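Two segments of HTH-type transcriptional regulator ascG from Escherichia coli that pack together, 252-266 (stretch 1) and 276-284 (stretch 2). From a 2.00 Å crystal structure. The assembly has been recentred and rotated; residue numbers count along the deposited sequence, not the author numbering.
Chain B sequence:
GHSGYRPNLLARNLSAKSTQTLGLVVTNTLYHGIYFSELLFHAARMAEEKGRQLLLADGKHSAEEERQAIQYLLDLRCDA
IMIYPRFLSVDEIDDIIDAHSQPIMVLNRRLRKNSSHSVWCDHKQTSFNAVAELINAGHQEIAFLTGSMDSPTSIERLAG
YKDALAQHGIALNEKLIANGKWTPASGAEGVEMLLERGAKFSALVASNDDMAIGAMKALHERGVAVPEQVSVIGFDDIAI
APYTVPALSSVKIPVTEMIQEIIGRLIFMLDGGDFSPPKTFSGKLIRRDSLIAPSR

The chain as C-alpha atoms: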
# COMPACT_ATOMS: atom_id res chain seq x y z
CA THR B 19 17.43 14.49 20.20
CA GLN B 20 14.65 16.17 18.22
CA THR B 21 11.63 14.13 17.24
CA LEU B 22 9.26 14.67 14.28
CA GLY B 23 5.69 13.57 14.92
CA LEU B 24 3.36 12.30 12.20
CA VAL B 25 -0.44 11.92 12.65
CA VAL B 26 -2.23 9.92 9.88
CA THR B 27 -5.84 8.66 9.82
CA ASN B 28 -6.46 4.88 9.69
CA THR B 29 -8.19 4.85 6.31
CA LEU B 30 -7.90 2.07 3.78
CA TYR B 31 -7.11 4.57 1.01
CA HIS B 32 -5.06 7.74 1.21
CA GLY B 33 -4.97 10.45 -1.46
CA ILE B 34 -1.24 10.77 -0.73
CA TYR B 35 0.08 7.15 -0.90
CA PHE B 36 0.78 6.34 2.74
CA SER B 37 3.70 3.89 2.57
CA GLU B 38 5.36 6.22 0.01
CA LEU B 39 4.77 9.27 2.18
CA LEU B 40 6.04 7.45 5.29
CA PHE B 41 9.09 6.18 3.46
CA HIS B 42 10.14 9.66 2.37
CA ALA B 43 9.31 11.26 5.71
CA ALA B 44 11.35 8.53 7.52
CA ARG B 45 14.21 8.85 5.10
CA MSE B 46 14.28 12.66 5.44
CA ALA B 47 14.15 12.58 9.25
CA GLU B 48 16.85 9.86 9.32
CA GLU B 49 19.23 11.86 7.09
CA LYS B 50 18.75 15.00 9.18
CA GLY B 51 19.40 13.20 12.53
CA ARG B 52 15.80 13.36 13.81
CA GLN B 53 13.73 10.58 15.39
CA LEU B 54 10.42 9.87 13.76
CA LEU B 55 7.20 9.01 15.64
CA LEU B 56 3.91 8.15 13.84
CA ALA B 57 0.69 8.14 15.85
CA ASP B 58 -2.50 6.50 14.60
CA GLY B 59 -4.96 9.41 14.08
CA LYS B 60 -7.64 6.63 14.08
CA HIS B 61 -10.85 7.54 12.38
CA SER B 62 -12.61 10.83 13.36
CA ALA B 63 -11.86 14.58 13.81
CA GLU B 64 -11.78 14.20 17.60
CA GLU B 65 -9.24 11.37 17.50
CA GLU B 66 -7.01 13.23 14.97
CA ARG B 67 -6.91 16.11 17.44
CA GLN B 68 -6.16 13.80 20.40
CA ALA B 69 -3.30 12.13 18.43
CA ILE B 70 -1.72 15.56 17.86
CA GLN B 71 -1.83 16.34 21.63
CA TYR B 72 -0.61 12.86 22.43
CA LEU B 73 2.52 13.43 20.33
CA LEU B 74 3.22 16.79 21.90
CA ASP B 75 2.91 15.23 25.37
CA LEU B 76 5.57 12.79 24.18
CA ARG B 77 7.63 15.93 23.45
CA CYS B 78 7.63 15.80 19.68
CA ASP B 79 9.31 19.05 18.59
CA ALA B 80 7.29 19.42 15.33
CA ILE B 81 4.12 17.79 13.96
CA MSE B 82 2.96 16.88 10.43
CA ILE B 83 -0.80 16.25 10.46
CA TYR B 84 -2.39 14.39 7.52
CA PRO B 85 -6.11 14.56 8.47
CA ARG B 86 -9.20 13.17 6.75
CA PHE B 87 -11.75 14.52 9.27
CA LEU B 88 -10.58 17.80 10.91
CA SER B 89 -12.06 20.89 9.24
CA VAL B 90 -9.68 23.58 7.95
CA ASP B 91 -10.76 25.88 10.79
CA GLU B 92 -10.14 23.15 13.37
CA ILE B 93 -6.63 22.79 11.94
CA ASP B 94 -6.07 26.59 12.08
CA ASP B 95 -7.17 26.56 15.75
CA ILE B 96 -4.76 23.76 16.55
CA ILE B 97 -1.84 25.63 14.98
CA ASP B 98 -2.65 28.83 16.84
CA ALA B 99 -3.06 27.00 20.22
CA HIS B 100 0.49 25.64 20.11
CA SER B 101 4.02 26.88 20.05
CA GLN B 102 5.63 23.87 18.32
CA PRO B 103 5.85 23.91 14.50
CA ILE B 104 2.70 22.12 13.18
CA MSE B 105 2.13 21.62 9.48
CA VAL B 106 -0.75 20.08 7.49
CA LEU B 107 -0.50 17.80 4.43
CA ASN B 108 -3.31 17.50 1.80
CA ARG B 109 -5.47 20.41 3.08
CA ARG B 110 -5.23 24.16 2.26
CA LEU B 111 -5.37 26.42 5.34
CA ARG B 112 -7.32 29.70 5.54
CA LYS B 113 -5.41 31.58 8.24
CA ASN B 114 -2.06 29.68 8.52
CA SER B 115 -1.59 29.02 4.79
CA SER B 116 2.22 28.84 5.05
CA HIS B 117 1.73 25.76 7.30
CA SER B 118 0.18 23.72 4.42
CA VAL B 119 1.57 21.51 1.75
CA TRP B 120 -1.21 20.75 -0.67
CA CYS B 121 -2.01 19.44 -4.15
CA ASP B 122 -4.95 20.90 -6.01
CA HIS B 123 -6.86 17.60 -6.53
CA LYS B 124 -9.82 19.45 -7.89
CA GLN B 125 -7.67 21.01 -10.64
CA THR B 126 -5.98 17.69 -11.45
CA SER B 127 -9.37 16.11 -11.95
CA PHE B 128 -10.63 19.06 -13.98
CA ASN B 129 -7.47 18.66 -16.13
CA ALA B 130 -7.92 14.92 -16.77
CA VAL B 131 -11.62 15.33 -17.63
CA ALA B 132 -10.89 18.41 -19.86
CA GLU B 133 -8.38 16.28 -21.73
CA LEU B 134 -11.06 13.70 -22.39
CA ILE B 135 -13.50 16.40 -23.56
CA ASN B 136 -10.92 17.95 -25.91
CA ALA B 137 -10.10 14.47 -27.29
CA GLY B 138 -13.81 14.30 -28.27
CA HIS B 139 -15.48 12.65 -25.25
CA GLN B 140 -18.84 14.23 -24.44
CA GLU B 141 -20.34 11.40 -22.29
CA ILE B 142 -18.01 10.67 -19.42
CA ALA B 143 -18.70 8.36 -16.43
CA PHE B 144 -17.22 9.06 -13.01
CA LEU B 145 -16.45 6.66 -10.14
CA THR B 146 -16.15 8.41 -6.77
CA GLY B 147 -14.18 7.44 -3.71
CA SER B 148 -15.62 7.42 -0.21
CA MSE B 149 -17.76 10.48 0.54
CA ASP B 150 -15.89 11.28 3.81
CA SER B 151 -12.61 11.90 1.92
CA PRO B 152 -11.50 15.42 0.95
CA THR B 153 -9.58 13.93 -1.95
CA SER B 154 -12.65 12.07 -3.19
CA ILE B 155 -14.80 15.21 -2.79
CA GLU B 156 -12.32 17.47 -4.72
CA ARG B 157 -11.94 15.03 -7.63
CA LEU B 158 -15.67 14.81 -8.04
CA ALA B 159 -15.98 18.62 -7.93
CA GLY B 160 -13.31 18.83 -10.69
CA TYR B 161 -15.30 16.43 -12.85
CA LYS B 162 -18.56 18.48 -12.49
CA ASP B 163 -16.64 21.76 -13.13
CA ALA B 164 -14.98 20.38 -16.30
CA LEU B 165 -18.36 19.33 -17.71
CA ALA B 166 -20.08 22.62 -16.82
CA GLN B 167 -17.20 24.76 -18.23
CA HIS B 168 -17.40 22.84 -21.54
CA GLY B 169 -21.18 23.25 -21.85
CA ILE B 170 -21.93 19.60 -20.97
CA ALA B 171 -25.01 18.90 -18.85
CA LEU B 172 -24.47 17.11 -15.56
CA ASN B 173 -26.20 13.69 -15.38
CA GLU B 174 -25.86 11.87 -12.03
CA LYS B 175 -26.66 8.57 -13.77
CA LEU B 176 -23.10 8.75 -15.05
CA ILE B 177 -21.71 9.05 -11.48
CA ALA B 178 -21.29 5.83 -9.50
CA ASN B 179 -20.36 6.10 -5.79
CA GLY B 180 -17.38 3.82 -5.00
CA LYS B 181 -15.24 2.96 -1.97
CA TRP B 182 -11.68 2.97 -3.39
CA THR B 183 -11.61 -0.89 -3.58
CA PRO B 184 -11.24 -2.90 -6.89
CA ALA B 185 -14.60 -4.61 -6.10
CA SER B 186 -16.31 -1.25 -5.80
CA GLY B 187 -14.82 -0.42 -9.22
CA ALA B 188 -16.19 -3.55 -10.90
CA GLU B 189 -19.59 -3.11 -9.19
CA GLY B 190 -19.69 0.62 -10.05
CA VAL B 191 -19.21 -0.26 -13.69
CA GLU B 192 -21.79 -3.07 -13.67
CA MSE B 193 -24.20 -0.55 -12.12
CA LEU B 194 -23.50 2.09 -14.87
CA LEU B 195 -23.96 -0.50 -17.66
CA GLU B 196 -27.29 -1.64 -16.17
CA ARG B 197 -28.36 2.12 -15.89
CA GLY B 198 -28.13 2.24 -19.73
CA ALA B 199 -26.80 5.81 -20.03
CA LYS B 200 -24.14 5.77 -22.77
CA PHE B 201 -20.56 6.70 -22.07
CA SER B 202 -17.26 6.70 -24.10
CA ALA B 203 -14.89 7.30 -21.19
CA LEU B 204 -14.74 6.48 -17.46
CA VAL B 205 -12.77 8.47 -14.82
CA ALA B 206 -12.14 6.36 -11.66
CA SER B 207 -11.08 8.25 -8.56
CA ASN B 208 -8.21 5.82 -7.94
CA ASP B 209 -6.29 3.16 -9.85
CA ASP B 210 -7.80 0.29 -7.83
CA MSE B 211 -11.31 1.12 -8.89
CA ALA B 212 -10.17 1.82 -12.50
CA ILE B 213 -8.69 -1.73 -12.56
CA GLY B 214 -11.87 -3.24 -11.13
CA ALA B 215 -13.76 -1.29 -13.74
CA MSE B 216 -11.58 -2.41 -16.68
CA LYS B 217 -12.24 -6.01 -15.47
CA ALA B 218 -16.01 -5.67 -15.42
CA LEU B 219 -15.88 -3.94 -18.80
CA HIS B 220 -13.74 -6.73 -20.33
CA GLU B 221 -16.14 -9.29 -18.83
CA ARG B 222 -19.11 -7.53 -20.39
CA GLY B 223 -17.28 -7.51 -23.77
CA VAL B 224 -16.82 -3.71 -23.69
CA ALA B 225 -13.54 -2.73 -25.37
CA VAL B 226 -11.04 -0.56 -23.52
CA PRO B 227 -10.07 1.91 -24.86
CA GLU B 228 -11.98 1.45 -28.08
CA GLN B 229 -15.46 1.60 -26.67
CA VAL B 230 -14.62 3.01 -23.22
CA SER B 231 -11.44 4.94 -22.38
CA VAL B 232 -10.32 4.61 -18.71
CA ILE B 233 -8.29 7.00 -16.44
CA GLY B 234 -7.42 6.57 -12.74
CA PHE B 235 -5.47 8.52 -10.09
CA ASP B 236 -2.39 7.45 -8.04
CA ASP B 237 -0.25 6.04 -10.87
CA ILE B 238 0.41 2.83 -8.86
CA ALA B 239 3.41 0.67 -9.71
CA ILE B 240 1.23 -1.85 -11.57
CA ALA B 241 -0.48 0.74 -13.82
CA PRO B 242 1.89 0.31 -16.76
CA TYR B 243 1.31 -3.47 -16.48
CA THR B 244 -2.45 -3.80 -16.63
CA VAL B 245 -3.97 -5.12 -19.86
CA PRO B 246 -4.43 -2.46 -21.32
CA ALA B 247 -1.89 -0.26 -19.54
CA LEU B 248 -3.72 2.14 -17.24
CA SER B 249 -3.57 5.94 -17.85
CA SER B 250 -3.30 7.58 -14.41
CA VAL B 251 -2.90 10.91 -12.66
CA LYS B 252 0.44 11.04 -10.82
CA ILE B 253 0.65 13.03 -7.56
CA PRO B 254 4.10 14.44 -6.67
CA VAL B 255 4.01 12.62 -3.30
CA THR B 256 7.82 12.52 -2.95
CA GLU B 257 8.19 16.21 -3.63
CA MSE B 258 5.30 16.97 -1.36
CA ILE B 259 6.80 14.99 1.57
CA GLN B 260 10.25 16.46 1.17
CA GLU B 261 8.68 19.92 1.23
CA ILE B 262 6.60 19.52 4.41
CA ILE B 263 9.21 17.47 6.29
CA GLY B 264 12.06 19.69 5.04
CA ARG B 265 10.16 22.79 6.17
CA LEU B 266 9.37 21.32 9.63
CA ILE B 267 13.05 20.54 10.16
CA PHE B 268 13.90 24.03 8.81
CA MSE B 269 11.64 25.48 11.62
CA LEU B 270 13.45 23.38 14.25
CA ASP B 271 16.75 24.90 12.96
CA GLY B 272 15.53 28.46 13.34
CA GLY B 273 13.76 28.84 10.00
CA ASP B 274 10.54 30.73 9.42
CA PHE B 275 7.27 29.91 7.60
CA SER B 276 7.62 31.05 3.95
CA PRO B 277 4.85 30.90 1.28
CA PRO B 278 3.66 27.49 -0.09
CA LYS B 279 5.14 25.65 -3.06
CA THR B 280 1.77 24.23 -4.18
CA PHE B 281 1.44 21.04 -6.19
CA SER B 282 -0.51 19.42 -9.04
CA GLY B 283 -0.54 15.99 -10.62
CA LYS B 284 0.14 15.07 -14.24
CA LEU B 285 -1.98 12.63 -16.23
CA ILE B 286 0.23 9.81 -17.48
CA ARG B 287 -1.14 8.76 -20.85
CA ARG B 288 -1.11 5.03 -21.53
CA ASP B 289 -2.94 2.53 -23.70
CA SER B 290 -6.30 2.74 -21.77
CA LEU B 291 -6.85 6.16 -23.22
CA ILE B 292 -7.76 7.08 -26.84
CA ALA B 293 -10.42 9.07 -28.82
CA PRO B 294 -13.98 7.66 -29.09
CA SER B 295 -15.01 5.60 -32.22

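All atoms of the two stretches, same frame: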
# COMPACT_ATOMS: atom_id res chain seq x y z
N LYS B 252 -0.61 11.14 -11.80
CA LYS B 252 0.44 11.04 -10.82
C LYS B 252 0.51 12.28 -9.92
O LYS B 252 0.54 13.41 -10.42
CB LYS B 252 1.80 10.81 -11.49
CG LYS B 252 2.94 10.54 -10.50
CD LYS B 252 4.19 10.23 -11.30
CE LYS B 252 5.26 9.60 -10.41
NZ LYS B 252 6.05 10.63 -9.67
N ILE B 253 0.52 12.02 -8.62
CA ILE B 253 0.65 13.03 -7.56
C ILE B 253 2.13 13.06 -7.19
O ILE B 253 2.74 12.00 -7.01
CB ILE B 253 -0.27 12.69 -6.30
CG1 ILE B 253 -1.72 12.38 -6.74
CG2 ILE B 253 -0.25 13.80 -5.20
CD1 ILE B 253 -2.49 13.52 -7.49
N PRO B 254 2.72 14.28 -7.08
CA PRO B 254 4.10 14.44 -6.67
C PRO B 254 4.28 14.18 -5.15
O PRO B 254 4.76 15.04 -4.41
CB PRO B 254 4.40 15.89 -7.02
CG PRO B 254 3.06 16.59 -6.92
CD PRO B 254 2.03 15.58 -7.31
N VAL B 255 3.90 12.99 -4.71
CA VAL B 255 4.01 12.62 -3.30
C VAL B 255 5.40 12.91 -2.73
O VAL B 255 5.54 13.61 -1.74
CB VAL B 255 3.63 11.10 -3.07
CG1 VAL B 255 3.95 10.65 -1.64
CG2 VAL B 255 2.20 10.89 -3.35
N THR B 256 6.43 12.36 -3.38
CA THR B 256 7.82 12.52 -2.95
C THR B 256 8.25 13.97 -2.72
O THR B 256 8.79 14.36 -1.65
CB THR B 256 8.76 11.91 -4.01
OG1 THR B 256 8.62 10.50 -3.97
CG2 THR B 256 10.19 12.29 -3.75
N GLU B 257 8.00 14.78 -3.73
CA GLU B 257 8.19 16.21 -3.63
C GLU B 257 7.42 16.79 -2.50
O GLU B 257 7.92 17.65 -1.76
CB GLU B 257 7.77 16.92 -4.93
CG GLU B 257 8.68 16.64 -6.13
CD GLU B 257 8.41 15.31 -6.87
OE1 GLU B 257 7.45 14.54 -6.54
OE2 GLU B 257 9.19 15.03 -7.81
N MSE B 258 6.16 16.37 -2.36
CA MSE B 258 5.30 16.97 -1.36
C MSE B 258 5.81 16.68 0.06
O MSE B 258 5.71 17.54 0.93
CB MSE B 258 3.86 16.44 -1.50
CG MSE B 258 3.03 17.28 -2.50
SE MSE B 258 1.38 16.39 -2.87
CE MSE B 258 0.45 17.13 -1.40
N ILE B 259 6.35 15.48 0.25
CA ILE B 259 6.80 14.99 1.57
C ILE B 259 8.10 15.66 1.97
O ILE B 259 8.30 16.03 3.14
CB ILE B 259 6.91 13.44 1.60
CG1 ILE B 259 5.52 12.85 1.54
CG2 ILE B 259 7.43 12.94 2.94
CD1 ILE B 259 4.52 13.57 2.54
N GLN B 260 8.97 15.82 0.98
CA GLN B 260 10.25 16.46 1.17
C GLN B 260 10.05 17.93 1.49
O GLN B 260 10.77 18.49 2.32
CB GLN B 260 11.11 16.30 -0.06
CG GLN B 260 11.62 14.87 -0.29
CD GLN B 260 12.36 14.74 -1.61
OE1 GLN B 260 12.40 15.68 -2.40
NE2 GLN B 260 12.96 13.55 -1.85
N GLU B 261 9.06 18.55 0.86
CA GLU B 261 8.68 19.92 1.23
C GLU B 261 8.21 20.07 2.67
O GLU B 261 8.79 20.82 3.43
CB GLU B 261 7.59 20.46 0.33
CG GLU B 261 7.34 21.92 0.57
CD GLU B 261 8.42 22.80 -0.07
OE1 GLU B 261 9.47 22.28 -0.56
OE2 GLU B 261 8.18 24.01 -0.12
N ILE B 262 7.11 19.41 3.03
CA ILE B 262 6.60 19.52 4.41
C ILE B 262 7.59 19.03 5.47
O ILE B 262 7.77 19.65 6.50
CB ILE B 262 5.21 18.79 4.55
CG1 ILE B 262 4.44 19.37 5.77
CG2 ILE B 262 5.39 17.27 4.57
CD1 ILE B 262 2.99 18.90 5.78
N ILE B 263 8.28 17.90 5.25
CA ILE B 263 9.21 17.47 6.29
C ILE B 263 10.42 18.40 6.31
O ILE B 263 10.91 18.76 7.38
CB ILE B 263 9.66 16.00 6.09
CG1 ILE B 263 8.48 15.01 6.24
CG2 ILE B 263 10.82 15.66 7.03
CD1 ILE B 263 7.62 15.11 7.49
N GLY B 264 10.90 18.79 5.13
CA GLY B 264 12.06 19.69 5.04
C GLY B 264 11.77 21.02 5.74
O GLY B 264 12.60 21.52 6.53
N ARG B 265 10.59 21.59 5.47
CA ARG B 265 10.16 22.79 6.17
C ARG B 265 10.04 22.64 7.68
O ARG B 265 10.43 23.54 8.41
CB ARG B 265 8.87 23.35 5.58
CG ARG B 265 9.09 23.93 4.18
CD ARG B 265 7.98 24.90 3.86
NE ARG B 265 7.76 25.12 2.42
CZ ARG B 265 6.67 25.73 1.91
NH1 ARG B 265 5.69 26.16 2.72
NH2 ARG B 265 6.54 25.88 0.58
N LEU B 266 9.49 21.52 8.17
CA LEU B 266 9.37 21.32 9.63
C LEU B 266 10.73 21.29 10.27
O LEU B 266 10.92 21.91 11.31
CB LEU B 266 8.57 20.05 9.98
CG LEU B 266 7.05 20.10 9.79
CD1 LEU B 266 6.40 18.66 9.89
CD2 LEU B 266 6.40 21.08 10.77
N SER B 276 7.75 30.36 5.25
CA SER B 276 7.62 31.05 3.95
C SER B 276 6.48 30.50 3.10
O SER B 276 6.03 29.38 3.33
CB SER B 276 8.94 30.94 3.20
OG SER B 276 9.79 30.02 3.86
N PRO B 277 6.01 31.28 2.10
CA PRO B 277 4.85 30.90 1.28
C PRO B 277 4.98 29.54 0.62
O PRO B 277 6.10 29.12 0.30
CB PRO B 277 4.82 31.99 0.22
CG PRO B 277 5.45 33.16 0.87
CD PRO B 277 6.57 32.57 1.67
N PRO B 278 3.83 28.87 0.40
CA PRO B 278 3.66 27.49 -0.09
C PRO B 278 4.05 27.22 -1.55
O PRO B 278 3.46 27.80 -2.46
CB PRO B 278 2.15 27.25 0.08
CG PRO B 278 1.54 28.61 -0.03
CD PRO B 278 2.51 29.49 0.68
N LYS B 279 5.03 26.35 -1.77
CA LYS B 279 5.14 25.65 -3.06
C LYS B 279 3.91 24.76 -3.14
O LYS B 279 3.82 23.80 -2.38
CB LYS B 279 6.37 24.73 -3.10
CG LYS B 279 7.65 25.41 -3.54
CD LYS B 279 8.79 24.40 -3.77
CE LYS B 279 10.01 25.12 -4.36
NZ LYS B 279 11.27 24.35 -4.16
N THR B 280 2.94 25.11 -3.98
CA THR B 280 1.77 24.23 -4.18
C THR B 280 2.01 23.27 -5.35
O THR B 280 2.90 23.47 -6.19
CB THR B 280 0.44 24.99 -4.41
OG1 THR B 280 0.54 25.72 -5.64
CG2 THR B 280 0.11 25.95 -3.24
N PHE B 281 1.17 22.24 -5.39
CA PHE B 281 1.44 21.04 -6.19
C PHE B 281 0.23 20.69 -7.06
O PHE B 281 -0.88 21.21 -6.85
CB PHE B 281 1.85 19.89 -5.27
CG PHE B 281 3.16 20.13 -4.55
CD1 PHE B 281 4.35 19.69 -5.09
CD2 PHE B 281 3.20 20.85 -3.35
CE1 PHE B 281 5.58 19.92 -4.44
CE2 PHE B 281 4.44 21.08 -2.69
CZ PHE B 281 5.62 20.61 -3.25
N SER B 282 0.49 19.87 -8.07
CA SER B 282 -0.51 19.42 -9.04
C SER B 282 0.01 18.12 -9.63
O SER B 282 1.22 17.92 -9.77
CB SER B 282 -0.70 20.46 -10.17
OG SER B 282 0.58 20.89 -10.68
N GLY B 283 -0.90 17.23 -9.96
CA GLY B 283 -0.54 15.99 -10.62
C GLY B 283 -0.49 16.17 -12.12
O GLY B 283 -0.92 17.22 -12.67
N LYS B 284 0.06 15.15 -12.78
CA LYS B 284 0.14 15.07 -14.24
C LYS B 284 -0.52 13.77 -14.65
O LYS B 284 -0.29 12.76 -14.03
CB LYS B 284 1.61 15.06 -14.73
CG LYS B 284 2.56 14.29 -13.81
CD LYS B 284 3.97 13.97 -14.41
CE LYS B 284 4.90 13.45 -13.28
NZ LYS B 284 5.88 12.34 -13.63
O HOH W 1 6.33 27.32 5.44

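The two stretches run antiparallel and bury 602 Å² between them, held by a short backbone pairing at one end, a cluster of side chains around one aromatic ring, that of Phe-281, in the middle and an arginine at the other end.

The backbone pairing joins Lys-252 and Lys-284 as an antiparallel bridge. Lys-252 N donates to Lys-284 O (2.8 Å, nearly straight at 164°), and Lys-284 N donates to Lys-252 O (3.0 Å). Both side chains lie on the same face of this small sheet, and they come close, the ammonium nitrogen Lys-284 NZ lying 3.6 Å from the methylene carbon Lys-252 CD. The price is two like charges close together, with the NZ atoms of Lys-252 and Lys-284 4.3 Å apart. Beside the bridge, Gly-283 suits its place: an ideal CB would lie a tight 3.2 Å from Ile-253 CD1, and in this model would also run into Lys-252 O, whose position is less certain.

The apolar contact centres on Phe-281, which has the largest area covered of any residue here. Its CA-to-CB bond points toward stretch 1, and the ring packs against the start of the helix, which begins at Val-255. Met-258, a selenomethionine, lays Met-258 CG over one face of the Phe-281 ring, 3.7 Å from the ring centroid, in a CH-pi contact. Pro-254, the N-cap residue, adds its ring, with Pro-254 CG 3.8 Å from Phe-281 CD1. The methylenes of Glu-257 and Glu-261 also border the ring, so even these acidic residues supply carbon surface: Glu-257 CB lies 3.7 Å from Phe-281 CE1.

The polar contact belongs to Arg-265. One turn back along the helix, Glu-261 forms a salt bridge with the guanidinium, Arg-265 NH2 to Glu-261 OE2 at 2.6 Å. The long arginine side chain also reaches the non-helical segment from Ser-276 to Lys-279, the edge of its guanidinium meeting Pro-278 CA, 3.4 Å from Arg-265 NH2. A water completes the link, accepting from Arg-265 NH1 and donating to Ser-276 O, each at 3.0 Å.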